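Local coordinates for metallopeptidase containing co-catalytic metalloactive site (Shewanella denitrificans OS217, PDB 3B2Y), which probably works as a zinc-dependent hydrolase of the M14 metallocarboxypeptidase family, and here carries nickel at its metal site, at residues E16-Q21 and G85-L90; A27-L32 and D50-N55. All blocks are in the same frame, centred on the assembly; numbering follows the deposited sequence.

In the fold
From the N terminus the chain first makes a small hairpin, whose connecting residues and second strand form E16-Q21, and passes directly into helix 25-39. The N-terminal half of that helix, A27-L32, meets D50-N55 in interaction 2, closing a short loop of 17 residues around the end of the helix and strand 42-49. The chain then runs through strand 68-73 of the main sheet to helix 81-92, where interaction 1 closes a longer loop of 63 residues that encloses the smaller one. The two contacts, with centres about 14 Å apart, join where Leu87 packs on Phe28, Gln31 and Leu32; helix 25-39 thus bridges helix 81-92 and the outlying hairpin 42-58.

Interaction 1. Residues E16-Q21 and G85-L90; sequences EIFNCQ and GMLHFL
Ile17, which packs against His88, has its backbone N hydrogen-bonded to OD2 of Asp254; the N of Glu16 reaches the same carboxylate oxygen, so two consecutive amides grip one atom near the start of helix 253-271. This anchor would help to hold the loop from which Ile17 and Phe18 project at helix 81-92. Ile17 CG1 lies anti to the carbonyl carbon (chi1 -65°) and the chain runs on extended, which carries CD1 to 4.0 Å from CD2 of His88. The two side chains cross at about a right angle. A branched residue suits this position because its other arm is also used: CG2 sits 3.5 Å above the plane of the Phe18 ring, offset toward the rim. Phe18 in turn presents the far end of its ring to the helix. Its CZ comes within 3.8 Å of the backbone N of His88, which lies at the ring edge and in its plane, while CE1 is 3.8 Å from CG of Leu87, met at a slant. Leu87 meets the ring with its branch point and one methyl, CD2 lying 3.9 Å from CE1 of Phe18. The polar side of His88 turns to another partner: ND1 is hydrogen-bonded to OG of Ser261, which would restrain the imidazole's rotation and leaves the carbon CD2 to meet isoleucine. Beyond Phe18, Asn19 adopts the left-handed backbone conformation that asparagine tolerates well, and with Cys20 it faces Ser15 in a G1 beta bulge that closes the hairpin. The contact is thus a hairpin loop resting on a helix. Trp84 adds a ring beside Phe18, helix 25-39 covers Leu87, Val257 of helix 253-271 touches both Ile17 and His88, and Phe89 and selenomethionine Met86 face strand 68-73 of the central sheet.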
loop_
_atom_site.group_PDB
_atom_site.type_symbol
_atom_site.label_atom_id
_atom_site.label_comp_id
_atom_site.label_asym_id
_atom_site.label_seq_id
_atom_site.Cartn_x
_atom_site.Cartn_y
_atom_site.Cartn_z
ATOM N N GLU A 16 -3.926 -13.095 15.050
ATOM C CA GLU A 16 -4.327 -12.927 16.435
ATOM C C GLU A 16 -4.776 -11.483 16.716
ATOM O O GLU A 16 -5.656 -11.288 17.542
ATOM C CB GLU A 16 -3.209 -13.331 17.392
ATOM C CG GLU A 16 -3.659 -13.450 18.842
ATOM N N ILE A 17 -4.177 -10.485 16.054
ATOM C CA ILE A 17 -4.550 -9.086 16.247
ATOM C C ILE A 17 -6.022 -8.927 15.899
ATOM O O ILE A 17 -6.766 -8.295 16.649
ATOM C CB ILE A 17 -3.711 -8.114 15.362
ATOM C CG1 ILE A 17 -2.206 -8.118 15.754
ATOM C CG2 ILE A 17 -4.326 -6.681 15.357
ATOM C CD1 ILE A 17 -1.273 -7.295 14.811
ATOM N N PHE A 18 -6.446 -9.527 14.780
ATOM C CA PHE A 18 -7.812 -9.325 14.283
ATOM C C PHE A 18 -8.751 -10.494 14.591
ATOM O O PHE A 18 -9.965 -10.409 14.364
ATOM C CB PHE A 18 -7.771 -8.920 12.808
ATOM C CG PHE A 18 -7.093 -7.593 12.582
ATOM C CD1 PHE A 18 -7.766 -6.402 12.867
ATOM C CD2 PHE A 18 -5.788 -7.536 12.144
ATOM C CE1 PHE A 18 -7.141 -5.174 12.697
ATOM C CE2 PHE A 18 -5.146 -6.331 11.976
ATOM C CZ PHE A 18 -5.819 -5.144 12.241
ATOM N N ASN A 19 -8.192 -11.560 15.142
ATOM C CA ASN A 19 -8.919 -12.788 15.458
ATOM C C ASN A 19 -9.689 -13.330 14.273
ATOM O O ASN A 19 -10.861 -13.704 14.384
ATOM C CB ASN A 19 -9.855 -12.582 16.659
ATOM C CG ASN A 19 -10.350 -13.895 17.242
ATOM O OD1 ASN A 19 -9.756 -14.969 17.017
ATOM N ND2 ASN A 19 -11.440 -13.822 18.016
ATOM N N CYS A 20 -9.041 -13.353 13.115
ATOM C CA CYS A 20 -9.674 -13.917 11.960
ATOM C C CYS A 20 -8.632 -14.356 10.973
ATOM O O CYS A 20 -7.451 -14.125 11.169
ATOM C CB CYS A 20 -10.581 -12.855 11.335
ATOM S SG CYS A 20 -9.726 -11.444 10.709
ATOM N N GLN A 21 -9.082 -14.991 9.905
ATOM C CA GLN A 21 -8.223 -15.318 8.804
ATOM C C GLN A 21 -7.974 -14.123 7.913
ATOM O O GLN A 21 -8.817 -13.191 7.771
ATOM C CB GLN A 21 -8.869 -16.421 7.974
ATOM C CG GLN A 21 -7.876 -17.211 7.148
ATOM C CD GLN A 21 -8.420 -18.650 6.844
ATOM O OE1 GLN A 21 -8.035 -19.599 7.497
ATOM N NE2 GLN A 21 -9.311 -18.768 5.870
ATOM N N GLY A 85 -2.509 -4.241 7.794
ATOM C CA GLY A 85 -1.527 -3.264 8.296
ATOM C C GLY A 85 -2.134 -1.880 8.359
ATOM O O GLY A 85 -1.983 -1.162 9.366
HETATM N N MSE A 86 -2.877 -1.503 7.322
HETATM C CA MSE A 86 -3.543 -0.204 7.342
HETATM C C MSE A 86 -4.610 -0.081 8.401
HETATM O O MSE A 86 -4.762 0.949 9.022
HETATM C CB MSE A 86 -4.120 0.127 5.977
HETATM C CG MSE A 86 -4.334 1.652 5.823
HETATM SE SE MSE A 86 -4.988 2.062 4.036
HETATM C CE MSE A 86 -3.521 1.113 3.060
ATOM N N LEU A 87 -5.393 -1.130 8.583
ATOM C CA LEU A 87 -6.388 -1.157 9.633
ATOM C C LEU A 87 -5.772 -1.016 11.028
ATOM O O LEU A 87 -6.333 -0.320 11.899
ATOM C CB LEU A 87 -7.238 -2.415 9.501
ATOM C CG LEU A 87 -8.492 -2.575 10.317
ATOM C CD1 LEU A 87 -9.370 -1.323 10.247
ATOM C CD2 LEU A 87 -9.204 -3.786 9.729
ATOM N N HIS A 88 -4.614 -1.649 11.244
ATOM C CA HIS A 88 -3.868 -1.554 12.494
ATOM C C HIS A 88 -3.395 -0.105 12.707
ATOM O O HIS A 88 -3.579 0.483 13.771
ATOM C CB HIS A 88 -2.661 -2.533 12.439
ATOM C CG HIS A 88 -1.874 -2.618 13.709
ATOM N ND1 HIS A 88 -0.722 -1.881 13.913
ATOM C CD2 HIS A 88 -2.070 -3.332 14.841
ATOM C CE1 HIS A 88 -0.241 -2.147 15.116
ATOM N NE2 HIS A 88 -1.041 -3.021 15.700
ATOM N N PHE A 89 -2.926 0.486 11.615
ATOM C CA PHE A 89 -2.452 1.861 11.575
ATOM C C PHE A 89 -3.585 2.819 11.940
ATOM O O PHE A 89 -3.426 3.630 12.814
ATOM C CB PHE A 89 -1.878 2.131 10.201
ATOM C CG PHE A 89 -1.474 3.525 9.972
ATOM C CD1 PHE A 89 -0.418 4.054 10.663
ATOM C CD2 PHE A 89 -2.145 4.301 9.043
ATOM C CE1 PHE A 89 -0.043 5.362 10.455
ATOM C CE2 PHE A 89 -1.755 5.609 8.815
ATOM C CZ PHE A 89 -0.713 6.125 9.519
ATOM N N LEU A 90 -4.727 2.648 11.310
ATOM C CA LEU A 90 -5.954 3.438 11.569
ATOM C C LEU A 90 -6.444 3.318 13.002
ATOM O O LEU A 90 -6.854 4.307 13.635
ATOM C CB LEU A 90 -7.075 2.992 10.646
ATOM C CG LEU A 90 -6.822 3.342 9.191
ATOM C CD1 LEU A 90 -8.019 2.965 8.371
ATOM C CD2 LEU A 90 -6.444 4.805 8.995
#

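Interaction 2. Residues A27-L32 and D50-N55; sequences AFYAQL and DSFAIN
Tyr29 reaches from helix 25-39 to strand 52-58, and its OH donates a hydrogen bond of 2.9 Å to the backbone O of Ala53. The angle at that oxygen, C=O to donor, is 143°, with the hydroxyl tilted 23° from the carbonyl plane; the oxygen itself lies near the plane of the tyrosine ring, at its edge. The close part of the contact is gathered around this phenol end. The OH is 3.5 Å from CB of Phe52, and CE2 of Tyr29 stands 3.9 Å from CD1 of Phe52, the two side chains crossing at about a right angle. With CG anti to the carbonyl carbon (chi1 -53°), the Phe52 ring folds back over the turn, where the backbone O of Asp50 lies 3.3 Å above one face, offset toward the rim. Away from the phenol the fit is looser: CB of Ala53 stays 5.2 Å from CE1 of Tyr29, and Tyr29, Phe52 and Ala53 all remain partly exposed, as befits a contact at the surface. Tyrosine suits this position: the CA atoms of Tyr29 and Phe52 are 9.2 Å apart, a distance it is long enough to bridge, and it ends in a donor. A phenylalanine at Tyr29 would probably keep much of the ring packing but leave the Ala53 carbonyl without its side-chain donor from the helix. Asp50 and Ser51, both with positive phi, make the tight two-residue turn, close to type I', that joins strands 42-49 and 52-58. Asp50 is also pinned by a salt bridge to Arg122. Backbone bonds of Ile54 with Leu46 and Gly47 are among those that pair the two strands, while Pro111 of helix 111-115 touches both Tyr29 and Phe52, and another flank of helix 25-39 packs on helix 81-92 through Phe28, Gln31 and Leu32.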
loop_
_atom_site.group_PDB
_atom_site.type_symbol
_atom_site.label_atom_id
_atom_site.label_comp_id
_atom_site.label_asym_id
_atom_site.label_seq_id
_atom_site.Cartn_x
_atom_site.Cartn_y
_atom_site.Cartn_z
ATOM N N ALA A 27 -15.112 -9.330 7.469
ATOM C CA ALA A 27 -14.557 -8.832 8.727
ATOM C C ALA A 27 -13.742 -7.594 8.441
ATOM O O ALA A 27 -13.842 -6.622 9.177
ATOM C CB ALA A 27 -13.672 -9.879 9.390
ATOM N N PHE A 28 -12.924 -7.655 7.394
ATOM C CA PHE A 28 -12.107 -6.483 7.014
ATOM C C PHE A 28 -12.973 -5.251 6.808
ATOM O O PHE A 28 -12.745 -4.197 7.438
ATOM C CB PHE A 28 -11.287 -6.781 5.760
ATOM C CG PHE A 28 -10.403 -5.641 5.339
ATOM C CD1 PHE A 28 -9.278 -5.317 6.049
ATOM C CD2 PHE A 28 -10.768 -4.858 4.264
ATOM C CE1 PHE A 28 -8.504 -4.269 5.655
ATOM C CE2 PHE A 28 -10.019 -3.810 3.857
ATOM C CZ PHE A 28 -8.905 -3.483 4.547
ATOM N N TYR A 29 -13.990 -5.385 5.956
ATOM C CA TYR A 29 -14.801 -4.227 5.641
ATOM C C TYR A 29 -15.508 -3.691 6.906
ATOM O O TYR A 29 -15.604 -2.478 7.095
ATOM C CB TYR A 29 -15.804 -4.573 4.545
ATOM C CG TYR A 29 -15.253 -4.489 3.144
ATOM C CD1 TYR A 29 -15.017 -3.258 2.542
ATOM C CD2 TYR A 29 -15.055 -5.617 2.372
ATOM C CE1 TYR A 29 -14.543 -3.154 1.217
ATOM C CE2 TYR A 29 -14.576 -5.507 1.034
ATOM C CZ TYR A 29 -14.319 -4.290 0.484
ATOM O OH TYR A 29 -13.833 -4.253 -0.803
ATOM N N ALA A 30 -16.043 -4.596 7.719
ATOM C CA ALA A 30 -16.656 -4.250 9.035
ATOM C C ALA A 30 -15.722 -3.488 9.964
ATOM O O ALA A 30 -16.090 -2.423 10.476
ATOM C CB ALA A 30 -17.247 -5.549 9.742
ATOM N N GLN A 31 -14.487 -3.970 10.146
ATOM C CA GLN A 31 -13.549 -3.293 11.030
ATOM C C GLN A 31 -13.153 -1.939 10.454
ATOM O O GLN A 31 -13.082 -0.940 11.184
ATOM C CB GLN A 31 -12.316 -4.190 11.310
ATOM C CG GLN A 31 -12.613 -5.427 12.215
ATOM N N LEU A 32 -12.873 -1.906 9.151
ATOM C CA LEU A 32 -12.467 -0.673 8.457
ATOM C C LEU A 32 -13.533 0.434 8.637
ATOM O O LEU A 32 -13.240 1.571 8.890
ATOM C CB LEU A 32 -12.335 -0.980 6.974
ATOM C CG LEU A 32 -12.095 0.216 6.081
ATOM C CD1 LEU A 32 -10.799 0.926 6.551
ATOM C CD2 LEU A 32 -11.983 -0.234 4.601
ATOM N N ASP A 50 -17.799 -7.643 -8.029
ATOM C CA ASP A 50 -18.288 -8.790 -7.270
ATOM C C ASP A 50 -18.895 -8.323 -5.959
ATOM O O ASP A 50 -18.751 -8.977 -4.936
ATOM C CB ASP A 50 -17.176 -9.818 -7.051
ATOM C CG ASP A 50 -16.876 -10.633 -8.283
ATOM O OD1 ASP A 50 -17.650 -10.561 -9.283
ATOM O OD2 ASP A 50 -15.890 -11.406 -8.242
ATOM N N SER A 51 -19.583 -7.179 -6.018
ATOM C CA SER A 51 -20.275 -6.548 -4.876
ATOM C C SER A 51 -19.382 -5.854 -3.847
ATOM O O SER A 51 -19.878 -5.341 -2.845
ATOM C CB SER A 51 -21.203 -7.560 -4.184
ATOM O OG SER A 51 -22.466 -7.686 -4.872
ATOM N N PHE A 52 -18.064 -5.849 -4.060
ATOM C CA PHE A 52 -17.111 -5.213 -3.163
ATOM C C PHE A 52 -16.644 -3.860 -3.673
ATOM O O PHE A 52 -16.121 -3.761 -4.765
ATOM C CB PHE A 52 -15.868 -6.067 -3.000
ATOM C CG PHE A 52 -16.120 -7.477 -2.595
ATOM C CD1 PHE A 52 -16.678 -7.760 -1.374
ATOM C CD2 PHE A 52 -15.775 -8.524 -3.445
ATOM C CE1 PHE A 52 -16.925 -9.074 -0.981
ATOM C CE2 PHE A 52 -16.013 -9.831 -3.057
ATOM C CZ PHE A 52 -16.610 -10.099 -1.829
ATOM N N ALA A 53 -16.804 -2.840 -2.857
ATOM C CA ALA A 53 -16.410 -1.487 -3.213
ATOM C C ALA A 53 -14.931 -1.275 -3.131
ATOM O O ALA A 53 -14.231 -1.812 -2.254
ATOM C CB ALA A 53 -17.142 -0.466 -2.340
ATOM N N ILE A 54 -14.434 -0.476 -4.058
ATOM C CA ILE A 54 -13.058 -0.004 -4.047
ATOM C C ILE A 54 -13.127 1.469 -3.659
ATOM O O ILE A 54 -13.508 2.333 -4.462
ATOM C CB ILE A 54 -12.342 -0.178 -5.410
ATOM C CG1 ILE A 54 -12.280 -1.696 -5.720
ATOM C CG2 ILE A 54 -10.973 0.506 -5.339
ATOM C CD1 ILE A 54 -12.105 -2.008 -7.171
ATOM N N ASN A 55 -12.822 1.734 -2.387
ATOM C CA ASN A 55 -13.047 3.013 -1.764
ATOM C C ASN A 55 -11.747 3.778 -1.551
ATOM O O ASN A 55 -10.706 3.208 -1.118
ATOM C CB ASN A 55 -13.757 2.764 -0.450
ATOM C CG ASN A 55 -15.186 2.291 -0.648
ATOM O OD1 ASN A 55 -15.879 2.713 -1.583
ATOM N ND2 ASN A 55 -15.633 1.447 0.229
#